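Local coordinates for KaiC-like domain-containing protein (Pyrococcus horikoshii, PDB 2EKD) that is of unknown function but carries a KaiC-like domain that places it in the P-loop NTPase clan, built on a mainly parallel beta sheet, at residues I48-Y53 and V74-G79; I43-I48 and P117-H122. All blocks are in the same frame, centred on the assembly; numbering follows the deposited sequence.

Interaction 1: I48-Y53 and V74-G79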
loop_
_atom_site.group_PDB
_atom_site.type_symbol
_atom_site.label_atom_id
_atom_site.label_comp_id
_atom_site.label_asym_id
_atom_site.label_seq_id
_atom_site.Cartn_x
_atom_site.Cartn_y
_atom_site.Cartn_z
ATOM N N ILE F 48 21.920 18.131 -14.261
ATOM C CA ILE F 48 21.458 16.803 -14.639
ATOM C C ILE F 48 20.144 16.883 -15.406
ATOM O O ILE F 48 19.167 17.472 -14.937
ATOM C CB ILE F 48 21.246 15.898 -13.403
ATOM C CG1 ILE F 48 22.543 15.798 -12.593
ATOM C CG2 ILE F 48 20.807 14.516 -13.848
ATOM C CD1 ILE F 48 22.366 15.165 -11.211
ATOM N N LEU F 49 20.145 16.291 -16.596
ATOM C CA LEU F 49 18.970 16.241 -17.458
ATOM C C LEU F 49 18.224 17.558 -17.647
ATOM O O LEU F 49 17.011 17.629 -17.466
ATOM C CB LEU F 49 18.018 15.160 -16.940
ATOM C CG LEU F 49 18.589 13.747 -17.121
ATOM C CD1 LEU F 49 17.794 12.725 -16.315
ATOM C CD2 LEU F 49 18.583 13.402 -18.616
ATOM N N ASP F 50 18.964 18.597 -18.023
ATOM C CA ASP F 50 18.398 19.924 -18.277
ATOM C C ASP F 50 17.574 20.561 -17.158
ATOM O O ASP F 50 16.697 21.388 -17.427
ATOM C CB ASP F 50 17.546 19.904 -19.554
ATOM C CG ASP F 50 18.349 19.535 -20.791
ATOM O OD1 ASP F 50 19.534 19.929 -20.882
ATOM O OD2 ASP F 50 17.786 18.860 -21.680
ATOM N N THR F 51 17.855 20.201 -15.909
ATOM C CA THR F 51 17.119 20.782 -14.796
ATOM C C THR F 51 17.481 22.262 -14.618
ATOM O O THR F 51 16.649 23.065 -14.195
ATOM C CB THR F 51 17.397 20.007 -13.488
ATOM O OG1 THR F 51 17.056 18.627 -13.684
ATOM C CG2 THR F 51 16.571 20.572 -12.332
ATOM N N TYR F 52 18.715 22.628 -14.960
ATOM C CA TYR F 52 19.145 24.017 -14.830
ATOM C C TYR F 52 18.295 24.895 -15.748
ATOM O O TYR F 52 17.846 25.973 -15.355
ATOM C CB TYR F 52 20.633 24.146 -15.166
ATOM C CG TYR F 52 21.239 25.488 -14.803
ATOM C CD1 TYR F 52 20.838 26.167 -13.652
ATOM C CD2 TYR F 52 22.259 26.048 -15.579
ATOM C CE1 TYR F 52 21.442 27.366 -13.277
ATOM C CE2 TYR F 52 22.872 27.250 -15.213
ATOM C CZ TYR F 52 22.459 27.900 -14.057
ATOM O OH TYR F 52 23.084 29.060 -13.661
ATOM N N TYR F 53 18.054 24.417 -16.965
ATOM C CA TYR F 53 17.218 25.146 -17.912
ATOM C C TYR F 53 15.834 25.422 -17.301
ATOM O O TYR F 53 15.294 26.520 -17.448
ATOM C CB TYR F 53 17.053 24.341 -19.210
ATOM C CG TYR F 53 15.992 24.900 -20.137
ATOM C CD1 TYR F 53 16.226 26.053 -20.890
ATOM C CD2 TYR F 53 14.729 24.306 -20.218
ATOM C CE1 TYR F 53 15.228 26.605 -21.697
ATOM C CE2 TYR F 53 13.724 24.851 -21.021
ATOM C CZ TYR F 53 13.978 26.002 -21.752
ATOM O OH TYR F 53 12.966 26.577 -22.493
ATOM N N VAL F 74 29.219 25.430 -15.987
ATOM C CA VAL F 74 28.306 24.305 -15.868
ATOM C C VAL F 74 28.851 22.983 -16.401
ATOM O O VAL F 74 29.504 22.939 -17.441
ATOM C CB VAL F 74 26.978 24.617 -16.612
ATOM C CG1 VAL F 74 26.052 23.406 -16.577
ATOM C CG2 VAL F 74 26.298 25.827 -15.985
ATOM N N ILE F 75 28.581 21.911 -15.665
ATOM C CA ILE F 75 28.977 20.568 -16.065
ATOM C C ILE F 75 27.657 19.848 -16.323
ATOM O O ILE F 75 26.913 19.539 -15.387
ATOM C CB ILE F 75 29.736 19.826 -14.952
ATOM C CG1 ILE F 75 31.061 20.534 -14.660
ATOM C CG2 ILE F 75 29.992 18.374 -15.375
ATOM C CD1 ILE F 75 31.898 19.845 -13.602
ATOM N N LYS F 76 27.358 19.603 -17.595
ATOM C CA LYS F 76 26.114 18.946 -17.964
ATOM C C LYS F 76 26.199 17.433 -17.879
ATOM O O LYS F 76 27.183 16.834 -18.291
ATOM C CB LYS F 76 25.686 19.366 -19.380
ATOM C CG LYS F 76 25.245 20.823 -19.480
ATOM C CD LYS F 76 24.690 21.171 -20.865
ATOM C CE LYS F 76 23.394 20.423 -21.190
ATOM N NZ LYS F 76 22.233 20.883 -20.365
HETATM N N MSE F 77 25.157 16.829 -17.321
HETATM C CA MSE F 77 25.076 15.379 -17.188
HETATM C C MSE F 77 23.805 14.997 -17.950
HETATM O O MSE F 77 22.715 14.905 -17.385
HETATM C CB MSE F 77 25.005 15.001 -15.701
HETATM C CG MSE F 77 26.097 15.706 -14.872
HETATM SE SE MSE F 77 26.181 15.279 -13.119
HETATM C CE MSE F 77 27.812 15.889 -12.692
ATOM N N GLY F 78 23.966 14.799 -19.256
ATOM C CA GLY F 78 22.837 14.492 -20.112
ATOM C C GLY F 78 22.211 15.835 -20.443
ATOM O O GLY F 78 22.793 16.875 -20.129
ATOM N N GLY F 79 21.040 15.835 -21.069
ATOM C CA GLY F 79 20.395 17.095 -21.389
ATOM C C GLY F 79 20.626 17.595 -22.802
ATOM O O GLY F 79 21.534 17.144 -23.496
HETATM O O HOH W 1 21.893 18.554 -18.480
#
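Asp50 and Lys76 form the salt bridge of this contact, Lys76 NZ standing 2.9 Å from Asp50 OD1 and meeting that oxygen nearly along its C-O axis. The lysine chain bends at its last two torsions (chi3 65°, chi4 69°), which turn CE and then NZ towards the Asp50 carboxylate. There the ammonium also meets Asp47 OD2 and the carbonyl of Lys81, so two carboxylates and a carbonyl surround one charge and would probably keep it protonated. Asp50 is gripped in turn by the backbone N-H groups of Thr80 and Lys81, on OD2 and OD1. A water accepts from both Asp50 N and Lys76 NZ, bridging the two segments.

The backbone joins more simply: Leu49 N donates to Met77 O over 3.0 Å in an almost straight bond (175°). Inside the turn, Thr51 OG1 and Thr51 N both bond to Ile48 O, the hydroxyl at 2.7 Å.

Gly79 CA lies 3.0 Å from Asp50 OD1, and a side chain at Gly79 would collide with the carboxylate.

Apolar contacts flank the polar centre. Ile48 CG1 packs against the selenium of selenomethionine Met77 at 3.7 Å, while Val74 CG2 touches the Tyr52 ring obliquely at CE2, 3.8 Å away.

Ile48 and Met77 form a parallel bridge at the ends of their strands, after which a type I' turn, Ile48 to Thr51, leads into helix 51-61. Such loops at the C-terminal ends of neighbouring parallel strands belong to the alpha/beta architecture of P-loop NTPase-like folds.

Interaction 2: I43-I48 and P117-H122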
loop_
_atom_site.group_PDB
_atom_site.type_symbol
_atom_site.label_atom_id
_atom_site.label_comp_id
_atom_site.label_asym_id
_atom_site.label_seq_id
_atom_site.Cartn_x
_atom_site.Cartn_y
_atom_site.Cartn_z
ATOM N N ILE F 43 31.131 29.801 -8.731
ATOM C CA ILE F 43 29.971 28.914 -8.795
ATOM C C ILE F 43 30.084 27.909 -9.943
ATOM O O ILE F 43 30.368 28.284 -11.075
ATOM C CB ILE F 43 28.662 29.704 -9.032
ATOM C CG1 ILE F 43 28.376 30.653 -7.861
ATOM C CG2 ILE F 43 27.506 28.727 -9.244
ATOM C CD1 ILE F 43 27.992 29.961 -6.574
ATOM N N VAL F 44 29.857 26.634 -9.646
ATOM C CA VAL F 44 29.875 25.594 -10.666
ATOM C C VAL F 44 28.623 24.741 -10.474
ATOM O O VAL F 44 28.412 24.143 -9.415
ATOM C CB VAL F 44 31.116 24.693 -10.575
ATOM C CG1 VAL F 44 31.020 23.573 -11.606
ATOM C CG2 VAL F 44 32.369 25.512 -10.830
ATOM N N VAL F 45 27.793 24.700 -11.507
ATOM C CA VAL F 45 26.552 23.945 -11.468
ATOM C C VAL F 45 26.644 22.604 -12.204
ATOM O O VAL F 45 27.136 22.531 -13.330
ATOM C CB VAL F 45 25.400 24.767 -12.106
ATOM C CG1 VAL F 45 24.114 23.950 -12.124
ATOM C CG2 VAL F 45 25.198 26.075 -11.347
ATOM N N ASP F 46 26.194 21.541 -11.549
ATOM C CA ASP F 46 26.158 20.230 -12.181
ATOM C C ASP F 46 24.701 20.108 -12.628
ATOM O O ASP F 46 23.793 19.943 -11.809
ATOM C CB ASP F 46 26.526 19.123 -11.192
ATOM C CG ASP F 46 27.996 19.143 -10.824
ATOM O OD1 ASP F 46 28.821 19.444 -11.711
ATOM O OD2 ASP F 46 28.335 18.848 -9.660
ATOM N N ASP F 47 24.492 20.227 -13.932
ATOM C CA ASP F 47 23.161 20.192 -14.514
ATOM C C ASP F 47 22.759 18.813 -15.033
ATOM O O ASP F 47 23.201 18.373 -16.098
ATOM C CB ASP F 47 23.097 21.243 -15.625
ATOM C CG ASP F 47 21.766 21.278 -16.328
ATOM O OD1 ASP F 47 20.779 20.727 -15.794
ATOM O OD2 ASP F 47 21.711 21.880 -17.420
ATOM N N ILE F 48 21.920 18.131 -14.261
ATOM C CA ILE F 48 21.458 16.803 -14.639
ATOM C C ILE F 48 20.144 16.883 -15.406
ATOM O O ILE F 48 19.167 17.472 -14.937
ATOM C CB ILE F 48 21.246 15.898 -13.403
ATOM C CG1 ILE F 48 22.543 15.798 -12.593
ATOM C CG2 ILE F 48 20.807 14.516 -13.848
ATOM C CD1 ILE F 48 22.366 15.165 -11.211
ATOM N N PRO F 117 26.230 23.791 -6.843
ATOM C CA PRO F 117 24.826 23.375 -6.818
ATOM C C PRO F 117 24.630 22.236 -7.813
ATOM O O PRO F 117 25.010 22.356 -8.974
ATOM C CB PRO F 117 24.077 24.635 -7.261
ATOM C CG PRO F 117 25.025 25.758 -6.875
ATOM C CD PRO F 117 26.348 25.188 -7.295
ATOM N N VAL F 118 24.057 21.132 -7.348
ATOM C CA VAL F 118 23.786 19.975 -8.200
ATOM C C VAL F 118 22.270 19.899 -8.347
ATOM O O VAL F 118 21.553 19.750 -7.357
ATOM C CB VAL F 118 24.299 18.672 -7.560
ATOM C CG1 VAL F 118 24.011 17.491 -8.476
ATOM C CG2 VAL F 118 25.798 18.780 -7.294
ATOM N N LEU F 119 21.786 19.996 -9.582
ATOM C CA LEU F 119 20.354 19.982 -9.838
ATOM C C LEU F 119 19.859 18.768 -10.626
ATOM O O LEU F 119 20.543 18.264 -11.523
ATOM C CB LEU F 119 19.964 21.260 -10.592
ATOM C CG LEU F 119 20.539 22.600 -10.105
ATOM C CD1 LEU F 119 20.104 23.715 -11.056
ATOM C CD2 LEU F 119 20.070 22.897 -8.687
ATOM N N GLY F 120 18.663 18.303 -10.268
ATOM C CA GLY F 120 18.044 17.187 -10.957
ATOM C C GLY F 120 18.330 15.760 -10.533
ATOM O O GLY F 120 17.969 14.836 -11.268
ATOM N N LEU F 121 18.948 15.551 -9.372
ATOM C CA LEU F 121 19.260 14.185 -8.932
ATOM C C LEU F 121 18.042 13.254 -8.832
ATOM O O LEU F 121 18.136 12.060 -9.159
ATOM C CB LEU F 121 19.971 14.195 -7.579
ATOM C CG LEU F 121 20.609 12.847 -7.217
ATOM C CD1 LEU F 121 21.847 12.660 -8.077
ATOM C CD2 LEU F 121 20.982 12.787 -5.742
ATOM N N HIS F 122 16.914 13.784 -8.363
ATOM C CA HIS F 122 15.700 12.976 -8.228
ATOM C C HIS F 122 15.265 12.339 -9.554
ATOM O O HIS F 122 14.612 11.294 -9.558
ATOM C CB HIS F 122 14.549 13.811 -7.664
ATOM C CG HIS F 122 14.298 15.082 -8.412
ATOM N ND1 HIS F 122 14.966 16.255 -8.132
ATOM C CD2 HIS F 122 13.473 15.358 -9.452
ATOM C CE1 HIS F 122 14.564 17.197 -8.965
ATOM N NE2 HIS F 122 13.660 16.679 -9.775
#
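Asp46 N donates to Pro117 O over 2.9 Å, and Asp46 O accepts from Leu119 N at 3.0 Å. A third bond, Ile48 N to Leu119 O at 3.1 Å, is more bent (148° at the hydrogen). The Val45 CA-H adds a contact to Pro117 O. Asp46 thus pairs with Val118 and Asp47 with Leu119 in parallel register, the strand axes only 10° apart, in the middle of a mostly parallel alpha/beta sheet with helices packed on it. Proline has no N-H to offer Val44 O, which instead accepts from Asn116 ND2 while Pro117 CD rests 3.1 Å from it.

On one face Val118 CG2 lies 3.5 Å from Asp46 OD2. On the other, Val45 CG1 approaches Leu119 CD1, and Leu119 also packs on Leu32 of helix 29-37. With CD1 anti to CA (chi2 168°), Ile48 reaches both Val118 CG1, 3.9 Å from that methyl, and Leu121 CD1. An alanine here removes CD1 and would probably open a gap beside Val118 and Leu121. At the strand's end Gly120 turns with positive phi, where a side chain would clash with Ile48 O.

Strand 44-48 lies between strands 73-77 and 114-119, so the two interactions join its opposite edges and share Ile48. Interaction 2 is the core contact: every touching residue is buried, and a ladder of backbone bonds with apolar packing carries it. Interaction 1 sits at the strand ends, partly buried, where a single backbone bond is supplemented by a salt bridge and a water. The two meet directly: Met77 N and Asp47 O are 2.8 Å apart, a probable hydrogen bond, and Thr51 OG1 packs against Gly120 CA. Charge thus gathers at the strand ends, while the contact of 43-48 with 117-122 has no salt bridge across it.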